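Local structure of uncharacterized protein (Kribbella flavida, 4LMI) at residues D64-T70 against V81-L87; W26-A30 against Y54-Q59. The protein is of unknown function but belongs to the SnoaL-like family of the NTF2 clan and is thought to be a ketosteroid isomerase-like protein. All coordinates share one frame; numbering follows the deposited sequence.

Overall arrangement
The two contacts lie in one SnoaL-like domain, an NTF2-type fold in which helices pack against a curved mixed sheet. Along the chain they come in series: contact 2 joins helix 26-31 to helix 51-59 and is complete before contact 1 opens on strand 65-75, which follows the second helix. Contact 1 pairs that outermost strand with strand 78-87 in a hairpin. Their centres are about 17 Å apart and their nearest atoms about 5 Å, without touching. EPE, a buffer component probably from the crystallisation liquor, is bound about 3 Å from the side chain of Trp65 and also about 3 Å from that of Asn58, consistent with a pocket between sheet and helices, as in relatives.

Contact 1: D64-T70 against V81-L87; sequences DWQLTVT and VSVNLTL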
ATOM      1  N   ASP B  64      18.130  -4.142  14.675  1.00 47.99           N
ATOM      2  CA  ASP B  64      18.774  -4.492  13.413  1.00 59.64           C
ATOM      3  C   ASP B  64      17.739  -4.952  12.387  1.00 66.92           C
ATOM      4  O   ASP B  64      17.370  -6.131  12.339  1.00 81.76           O
ATOM      5  CB  ASP B  64      19.841  -5.571  13.644  1.00 72.44           C
ATOM      6  CG  ASP B  64      20.572  -5.965  12.367  1.00 78.53           C
ATOM      7  OD1 ASP B  64      20.845  -5.083  11.522  1.00 86.15           O
ATOM      8  OD2 ASP B  64      20.882  -7.166  12.216  1.00 80.99           O
ATOM      9  N   TRP B  65      17.271  -4.006  11.577  1.00 52.28           N
ATOM     10  CA  TRP B  65      16.214  -4.258  10.598  1.00 48.21           C
ATOM     11  C   TRP B  65      16.744  -4.336   9.195  1.00 46.67           C
ATOM     12  O   TRP B  65      17.823  -3.823   8.894  1.00 45.56           O
ATOM     13  CB  TRP B  65      15.138  -3.180  10.693  1.00 45.60           C
ATOM     14  CG  TRP B  65      15.701  -1.789  10.568  1.00 43.58           C
ATOM     15  CD1 TRP B  65      16.075  -0.927  11.595  1.00 40.79           C
ATOM     16  CD2 TRP B  65      15.997  -1.058   9.327  1.00 39.76           C
ATOM     17  NE1 TRP B  65      16.558   0.253  11.089  1.00 44.63           N
ATOM     18  CE2 TRP B  65      16.541   0.239   9.736  1.00 41.84           C
ATOM     19  CE3 TRP B  65      15.873  -1.340   7.969  1.00 41.50           C
ATOM     20  CZ2 TRP B  65      16.934   1.195   8.812  1.00 41.15           C
ATOM     21  CZ3 TRP B  65      16.269  -0.365   7.047  1.00 40.35           C
ATOM     22  CH2 TRP B  65      16.786   0.871   7.462  1.00 38.11           C
ATOM     23  N   GLN B  66      15.973  -4.973   8.320  1.00 46.55           N
ATOM     24  CA  GLN B  66      16.363  -5.162   6.931  1.00 43.89           C
ATOM     25  C   GLN B  66      15.119  -5.110   6.060  1.00 40.02           C
ATOM     26  O   GLN B  66      14.082  -5.667   6.420  1.00 42.35           O
ATOM     27  CB  GLN B  66      17.062  -6.517   6.770  1.00 50.42           C
ATOM     28  CG  GLN B  66      17.727  -6.747   5.420  1.00 53.81           C
ATOM     29  CD  GLN B  66      19.035  -5.989   5.256  1.00 59.16           C
ATOM     30  OE1 GLN B  66      19.402  -5.607   4.145  1.00 60.10           O
ATOM     31  NE2 GLN B  66      19.746  -5.769   6.360  1.00 61.96           N
ATOM     32  N   LEU B  67      15.214  -4.432   4.921  1.00 35.28           N
ATOM     33  CA  LEU B  67      14.101  -4.402   3.978  1.00 33.51           C
ATOM     34  C   LEU B  67      14.502  -4.885   2.590  1.00 33.18           C
ATOM     35  O   LEU B  67      15.658  -4.769   2.183  1.00 35.62           O
ATOM     36  CB  LEU B  67      13.436  -3.013   3.925  1.00 36.13           C
ATOM     37  CG  LEU B  67      14.233  -1.765   3.553  1.00 38.12           C
ATOM     38  CD1 LEU B  67      14.250  -1.558   2.046  1.00 40.44           C
ATOM     39  CD2 LEU B  67      13.622  -0.551   4.239  1.00 41.56           C
ATOM     40  N   THR B  68      13.527  -5.460   1.895  1.00 30.55           N
ATOM     41  CA  THR B  68      13.674  -5.887   0.512  1.00 32.08           C
ATOM     42  C   THR B  68      12.436  -5.414  -0.231  1.00 29.57           C
ATOM     43  O   THR B  68      11.313  -5.747   0.155  1.00 29.39           O
ATOM     44  CB  THR B  68      13.787  -7.420   0.403  1.00 32.40           C
ATOM     45  OG1 THR B  68      14.868  -7.876   1.219  1.00 35.46           O
ATOM     46  CG2 THR B  68      14.034  -7.849  -1.040  1.00 33.04           C
ATOM     47  N   VAL B  69      12.642  -4.625  -1.281  1.00 28.65           N
ATOM     48  CA  VAL B  69      11.538  -4.136  -2.101  1.00 27.77           C
ATOM     49  C   VAL B  69      10.899  -5.307  -2.859  1.00 26.23           C
ATOM     50  O   VAL B  69      11.602  -6.107  -3.484  1.00 28.90           O
ATOM     51  CB  VAL B  69      12.008  -3.042  -3.084  1.00 26.36           C
ATOM     52  CG1 VAL B  69      10.906  -2.696  -4.075  1.00 26.52           C
ATOM     53  CG2 VAL B  69      12.462  -1.796  -2.323  1.00 25.73           C
ATOM     54  N   THR B  70       9.573  -5.412  -2.782  1.00 27.42           N
ATOM     55  CA  THR B  70       8.834  -6.496  -3.450  1.00 29.39           C
ATOM     56  C   THR B  70       7.996  -6.000  -4.627  1.00 27.45           C
ATOM     57  O   THR B  70       7.781  -6.731  -5.600  1.00 26.76           O
ATOM     58  CB  THR B  70       7.939  -7.273  -2.465  1.00 29.70           C
ATOM     59  OG1 THR B  70       7.163  -6.351  -1.684  1.00 29.21           O
ATOM     60  CG2 THR B  70       8.795  -8.117  -1.538  1.00 30.73           C
ATOM     61  N   VAL B  81       5.363   1.540  -2.924  1.00 21.86           N
ATOM     62  CA  VAL B  81       6.402   0.531  -2.792  1.00 22.61           C
ATOM     63  C   VAL B  81       6.020  -0.397  -1.652  1.00 24.66           C
ATOM     64  O   VAL B  81       5.686   0.060  -0.557  1.00 25.81           O
ATOM     65  CB  VAL B  81       7.775   1.178  -2.497  1.00 22.94           C
ATOM     66  CG1 VAL B  81       8.875   0.125  -2.431  1.00 23.72           C
ATOM     67  CG2 VAL B  81       8.116   2.252  -3.532  1.00 22.52           C
ATOM     68  N   SER B  82       6.037  -1.700  -1.911  1.00 25.36           N
ATOM     69  CA  SER B  82       5.912  -2.653  -0.821  1.00 25.99           C
ATOM     70  C   SER B  82       7.280  -3.238  -0.528  1.00 26.72           C
ATOM     71  O   SER B  82       8.098  -3.416  -1.435  1.00 26.10           O
ATOM     72  CB  SER B  82       4.885  -3.752  -1.118  1.00 27.62           C
ATOM     73  OG  SER B  82       5.260  -4.508  -2.249  1.00 27.15           O
ATOM     74  N   VAL B  83       7.529  -3.495   0.752  1.00 28.11           N
ATOM     75  CA  VAL B  83       8.777  -4.089   1.203  1.00 26.93           C
ATOM     76  C   VAL B  83       8.501  -5.237   2.169  1.00 27.68           C
ATOM     77  O   VAL B  83       7.515  -5.210   2.924  1.00 29.23           O
ATOM     78  CB  VAL B  83       9.718  -3.054   1.884  1.00 26.88           C
ATOM     79  CG1 VAL B  83      10.085  -1.926   0.926  1.00 28.44           C
ATOM     80  CG2 VAL B  83       9.093  -2.488   3.160  1.00 26.93           C
ATOM     81  N   ASN B  84       9.351  -6.259   2.117  1.00 27.61           N
ATOM     82  CA  ASN B  84       9.438  -7.213   3.210  1.00 30.93           C
ATOM     83  C   ASN B  84      10.433  -6.691   4.229  1.00 31.71           C
ATOM     84  O   ASN B  84      11.586  -6.427   3.905  1.00 34.27           O
ATOM     85  CB  ASN B  84       9.834  -8.608   2.717  1.00 31.96           C
ATOM     86  CG  ASN B  84       8.678  -9.346   2.068  1.00 35.04           C
ATOM     87  OD1 ASN B  84       7.503  -9.025   2.293  1.00 38.74           O
ATOM     88  ND2 ASN B  84       9.002 -10.343   1.258  1.00 37.22           N
ATOM     89  N   LEU B  85       9.962  -6.516   5.456  1.00 35.81           N
ATOM     90  CA  LEU B  85      10.794  -6.027   6.539  1.00 36.46           C
ATOM     91  C   LEU B  85      11.031  -7.128   7.564  1.00 40.54           C
ATOM     92  O   LEU B  85      10.092  -7.805   7.986  1.00 46.13           O
ATOM     93  CB  LEU B  85      10.132  -4.824   7.214  1.00 39.09           C
ATOM     94  CG  LEU B  85      10.840  -4.188   8.415  1.00 40.37           C
ATOM     95  CD1 LEU B  85      12.095  -3.442   7.996  1.00 43.39           C
ATOM     96  CD2 LEU B  85       9.902  -3.258   9.165  1.00 46.39           C
ATOM     97  N   THR B  86      12.294  -7.309   7.934  1.00 40.48           N
ATOM     98  CA  THR B  86      12.655  -8.085   9.104  1.00 41.98           C
ATOM     99  C   THR B  86      13.002  -7.051  10.162  1.00 51.04           C
ATOM    100  O   THR B  86      14.009  -6.352  10.049  1.00 54.25           O
ATOM    101  CB  THR B  86      13.848  -9.021   8.827  1.00 47.78           C
ATOM    102  OG1 THR B  86      13.568  -9.821   7.670  1.00 52.93           O
ATOM    103  CG2 THR B  86      14.101  -9.938  10.010  1.00 54.69           C
ATOM    104  N   LEU B  87      12.128  -6.926  11.158  1.00 55.24           N
ATOM    105  CA  LEU B  87      12.294  -5.956  12.235  1.00 53.29           C
ATOM    106  C   LEU B  87      12.545  -6.712  13.527  1.00 57.72           C
ATOM    107  O   LEU B  87      11.601  -7.170  14.184  1.00 54.25           O
ATOM    108  CB  LEU B  87      11.050  -5.064  12.354  1.00 51.98           C
ATOM    109  CG  LEU B  87      11.028  -3.906  13.363  1.00 54.13           C
ATOM    110  CD1 LEU B  87      11.905  -2.751  12.896  1.00 55.92           C
ATOM    111  CD2 LEU B  87       9.602  -3.428  13.599  1.00 47.49           C
TER
HETATM  112  O   HOH W   1      14.073  -8.027   4.225  1.00 49.24           O
HETATM  113  O   HOH W   2       6.152  -7.208   0.510  1.00 31.65           O
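Thr70 and Ser82 meet through their hydroxyls near the turn end of an antiparallel beta hairpin, whose first strand is an edge of the sheet of this NTF2-type fold. Both OG1 and OG sit between the backbone N and the carbonyl carbon (chi1 49° and 62°), which brings the oxygens together: Ser82 OG donates to Thr70 OG1 at 2.7 Å, beside a nearly straight backbone bond from Thr70 N to Ser82 O. Gln66 with Thr86 and Thr68 with Asn84 form hydrogen-bonded pairs. Alternating with them, the non-hydrogen-bonded pairs Leu67-Leu85 and Val69-Val83 point to the opposite face, where helix 6-22 covers Val69. Val69 splits its branches: CG1, anti to the backbone N (chi1 171°), meets Val81 CG1 at 3.8 Å, while CG2 reaches Val83 CG1 at 4.0 Å. Leu85 CD1 lies 4.1 Å from Trp65 CB and comes obliquely to the indole, which Arg24 meets in a cation-pi contact. On the other face the C-terminal tail holds the amide of Asn84, ND2 giving to Leu133 O and OD1 accepting from Arg135 N. The Thr70 and Asn84 side chains cross at about a right angle, Thr70 CG2 3.6 Å from Asn84 ND2, and a water bridges Thr70 OG1 and Asn84 OD1.

Contact 2: W26-A30 against Y54-Q59; sequences WEEFA and YLRFNQ
This is a helix-helix contact made almost wholly by side chains, at one end of the helical layer of the NTF2-type fold, where the short helix 26-31 faces helix 51-59. The segment axes run 143° apart in direction and come no nearer than 11.0 Å, a gap bridged by large side chains. The Gln59 chain runs antiparallel to the Trp26 side chain along one face of the indole. Gln59 CG sits over the five-membered ring of Trp26 in a CH-pi contact, 3.6 Å from its centroid and almost on the normal. Its amide stands nearly upright on the indole, the planes 86° apart, with Gln59 NE2 on the same face but out beyond the ring's rim, 3.4 Å from Trp26 CG. The six-membered ring continues along the helix: Trp26 CZ3 meets Asn58 CB at 3.7 Å, and CE3 meets Leu55 CD1 at 3.8 Å. With an alanine here instead of Trp26, the Gln59 chain is likely to lose the surface it lies on and a gap would open beside Leu55 and Asn58. Leu55 carries CG outward, anti to the backbone N (chi1 -179°), and its methyls reach different partners: CD1 also comes to the edge of the Phe29 ring, while CD2 touches Ala30 CB. Deeper in, Phe29 CZ reaches Tyr54 CE2 at 4.0 Å, the side chains crossing at about a right angle, and Tyr17 joins both, by ring contact with Phe29 and a hydroxyl bond to Tyr54. Asn58 ND2 donates to Tyr54 O at 2.9 Å from above the carbonyl plane, and Asn58 N reaches that oxygen from the opposite face. The side-chain bond holds ND2 over the centre of the Tyr54 ring, and Asn58 OD1 hydrogen-bonds to EPE, probably from the crystallisation liquor. With no hydrogen bond between the segments, cohesion rests on aromatic and aliphatic packing.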
ATOM      1  N   TRP B  26      23.375   7.685   5.100  1.00 27.29           N
ATOM      2  CA  TRP B  26      22.630   8.853   5.583  1.00 26.74           C
ATOM      3  C   TRP B  26      22.808  10.109   4.793  1.00 27.20           C
ATOM      4  O   TRP B  26      21.842  10.848   4.602  1.00 28.72           O
ATOM      5  CB  TRP B  26      22.882   9.101   7.069  1.00 28.85           C
ATOM      6  CG  TRP B  26      22.444   7.944   7.937  1.00 31.57           C
ATOM      7  CD1 TRP B  26      23.198   7.263   8.889  1.00 28.64           C
ATOM      8  CD2 TRP B  26      21.131   7.274   7.940  1.00 30.36           C
ATOM      9  NE1 TRP B  26      22.464   6.260   9.467  1.00 30.68           N
ATOM     10  CE2 TRP B  26      21.218   6.211   8.946  1.00 30.64           C
ATOM     11  CE3 TRP B  26      19.938   7.446   7.241  1.00 30.50           C
ATOM     12  CZ2 TRP B  26      20.148   5.374   9.226  1.00 29.83           C
ATOM     13  CZ3 TRP B  26      18.867   6.589   7.528  1.00 30.75           C
ATOM     14  CH2 TRP B  26      18.974   5.578   8.498  1.00 31.43           C
ATOM     15  N   GLU B  27      24.028  10.376   4.329  1.00 29.50           N
ATOM     16  CA  GLU B  27      24.260  11.570   3.513  1.00 31.78           C
ATOM     17  C   GLU B  27      23.480  11.496   2.196  1.00 29.08           C
ATOM     18  O   GLU B  27      22.828  12.461   1.805  1.00 29.01           O
ATOM     19  CB  GLU B  27      25.751  11.798   3.253  1.00 38.09           C
ATOM     20  CG  GLU B  27      26.054  13.177   2.670  1.00 44.76           C
ATOM     21  CD  GLU B  27      27.511  13.367   2.289  1.00 60.79           C
ATOM     22  OE1 GLU B  27      28.290  12.390   2.348  1.00 67.91           O
ATOM     23  OE2 GLU B  27      27.879  14.503   1.921  1.00 68.40           O
ATOM     24  N   GLU B  28      23.534  10.344   1.534  1.00 27.58           N
ATOM     25  CA  GLU B  28      22.831  10.148   0.267  1.00 29.92           C
ATOM     26  C   GLU B  28      21.313  10.135   0.453  1.00 26.79           C
ATOM     27  O   GLU B  28      20.580  10.697  -0.362  1.00 25.61           O
ATOM     28  CB  GLU B  28      23.310   8.869  -0.436  1.00 30.89           C
ATOM     29  CG  GLU B  28      24.767   8.909  -0.889  1.00 37.77           C
ATOM     30  CD  GLU B  28      25.744   8.314   0.119  1.00 43.54           C
ATOM     31  OE1 GLU B  28      25.491   8.357   1.348  1.00 39.47           O
ATOM     32  OE2 GLU B  28      26.788   7.803  -0.330  1.00 56.18           O
ATOM     33  N   PHE B  29      20.853   9.505   1.535  1.00 23.92           N
ATOM     34  CA  PHE B  29      19.430   9.479   1.881  1.00 24.11           C
ATOM     35  C   PHE B  29      18.897  10.892   2.158  1.00 24.73           C
ATOM     36  O   PHE B  29      17.877  11.298   1.594  1.00 26.17           O
ATOM     37  CB  PHE B  29      19.202   8.557   3.090  1.00 22.85           C
ATOM     38  CG  PHE B  29      17.765   8.426   3.507  1.00 21.61           C
ATOM     39  CD1 PHE B  29      16.878   7.651   2.768  1.00 23.90           C
ATOM     40  CD2 PHE B  29      17.306   9.048   4.673  1.00 25.16           C
ATOM     41  CE1 PHE B  29      15.553   7.516   3.165  1.00 25.46           C
ATOM     42  CE2 PHE B  29      15.983   8.912   5.078  1.00 26.08           C
ATOM     43  CZ  PHE B  29      15.106   8.146   4.322  1.00 27.26           C
ATOM     44  N   ALA B  30      19.592  11.640   3.011  1.00 25.31           N
ATOM     45  CA  ALA B  30      19.211  13.027   3.300  1.00 26.88           C
ATOM     46  C   ALA B  30      19.140  13.893   2.033  1.00 27.19           C
ATOM     47  O   ALA B  30      18.239  14.728   1.907  1.00 26.10           O
ATOM     48  CB  ALA B  30      20.148  13.646   4.328  1.00 29.66           C
ATOM     49  N   TYR B  54      13.198  14.122  10.330  1.00 25.68           N
ATOM     50  CA  TYR B  54      12.962  12.835   9.688  1.00 24.28           C
ATOM     51  C   TYR B  54      14.251  12.016   9.623  1.00 25.05           C
ATOM     52  O   TYR B  54      14.235  10.814   9.899  1.00 25.14           O
ATOM     53  CB  TYR B  54      12.302  12.992   8.312  1.00 22.72           C
ATOM     54  CG  TYR B  54      11.928  11.664   7.677  1.00 23.95           C
ATOM     55  CD1 TYR B  54      11.167  10.722   8.375  1.00 22.41           C
ATOM     56  CD2 TYR B  54      12.335  11.352   6.382  1.00 24.74           C
ATOM     57  CE1 TYR B  54      10.835   9.501   7.802  1.00 23.86           C
ATOM     58  CE2 TYR B  54      11.997  10.143   5.795  1.00 24.25           C
ATOM     59  CZ  TYR B  54      11.248   9.223   6.506  1.00 25.72           C
ATOM     60  OH  TYR B  54      10.923   8.022   5.918  1.00 25.93           O
ATOM     61  N   LEU B  55      15.365  12.681   9.313  1.00 25.62           N
ATOM     62  CA  LEU B  55      16.667  12.016   9.282  1.00 26.75           C
ATOM     63  C   LEU B  55      17.013  11.452  10.662  1.00 27.31           C
ATOM     64  O   LEU B  55      17.400  10.291  10.780  1.00 28.47           O
ATOM     65  CB  LEU B  55      17.768  12.965   8.780  1.00 27.16           C
ATOM     66  CG  LEU B  55      19.188  12.391   8.666  1.00 31.80           C
ATOM     67  CD1 LEU B  55      19.253  11.186   7.730  1.00 29.39           C
ATOM     68  CD2 LEU B  55      20.178  13.467   8.238  1.00 34.84           C
ATOM     69  N   ARG B  56      16.846  12.273  11.695  1.00 29.19           N
ATOM     70  CA  ARG B  56      17.081  11.854  13.082  1.00 31.88           C
ATOM     71  C   ARG B  56      16.253  10.631  13.479  1.00 32.67           C
ATOM     72  O   ARG B  56      16.779   9.706  14.097  1.00 35.12           O
ATOM     73  CB  ARG B  56      16.808  13.002  14.056  1.00 36.33           C
ATOM     74  CG  ARG B  56      17.841  14.115  14.029  1.00 40.99           C
ATOM     75  CD  ARG B  56      17.762  14.972  15.283  1.00 47.97           C
ATOM     76  NE  ARG B  56      18.413  14.328  16.423  1.00 59.43           N
ATOM     77  CZ  ARG B  56      18.353  14.766  17.680  1.00 61.72           C
ATOM     78  NH1 ARG B  56      17.660  15.859  17.983  1.00 72.53           N
ATOM     79  NH2 ARG B  56      18.986  14.106  18.640  1.00 58.16           N
ATOM     80  N   PHE B  57      14.968  10.633  13.116  1.00 31.80           N
ATOM     81  CA  PHE B  57      14.054   9.516  13.386  1.00 30.86           C
ATOM     82  C   PHE B  57      14.613   8.207  12.838  1.00 31.44           C
ATOM     83  O   PHE B  57      14.624   7.189  13.535  1.00 32.46           O
ATOM     84  CB  PHE B  57      12.660   9.820  12.804  1.00 28.05           C
ATOM     85  CG  PHE B  57      11.762   8.616  12.659  1.00 29.87           C
ATOM     86  CD1 PHE B  57      11.142   8.049  13.767  1.00 31.24           C
ATOM     87  CD2 PHE B  57      11.501   8.076  11.401  1.00 30.32           C
ATOM     88  CE1 PHE B  57      10.303   6.952  13.627  1.00 34.54           C
ATOM     89  CE2 PHE B  57      10.658   6.980  11.256  1.00 34.96           C
ATOM     90  CZ  PHE B  57      10.062   6.415  12.373  1.00 36.66           C
ATOM     91  N   ASN B  58      15.088   8.245  11.595  1.00 29.05           N
ATOM     92  CA  ASN B  58      15.699   7.078  10.973  1.00 30.36           C
ATOM     93  C   ASN B  58      17.024   6.662  11.618  1.00 30.08           C
ATOM     94  O   ASN B  58      17.283   5.470  11.798  1.00 28.44           O
ATOM     95  CB  ASN B  58      15.860   7.306   9.469  1.00 28.94           C
ATOM     96  CG  ASN B  58      14.533   7.267   8.741  1.00 27.78           C
ATOM     97  OD1 ASN B  58      13.946   6.198   8.559  1.00 28.72           O
ATOM     98  ND2 ASN B  58      14.041   8.434   8.338  1.00 27.77           N
ATOM     99  N   GLN B  59      17.845   7.648  11.976  1.00 28.51           N
ATOM    100  CA  GLN B  59      19.144   7.396  12.606  1.00 31.41           C
ATOM    101  C   GLN B  59      19.028   6.885  14.048  1.00 34.48           C
ATOM    102  O   GLN B  59      19.839   6.064  14.491  1.00 37.14           O
ATOM    103  CB  GLN B  59      20.014   8.653  12.555  1.00 27.18           C
ATOM    104  CG  GLN B  59      20.506   9.012  11.156  1.00 28.22           C
ATOM    105  CD  GLN B  59      21.208  10.357  11.106  1.00 27.35           C
ATOM    106  OE1 GLN B  59      20.872  11.274  11.852  1.00 30.48           O
ATOM    107  NE2 GLN B  59      22.184  10.481  10.217  1.00 27.67           N
TER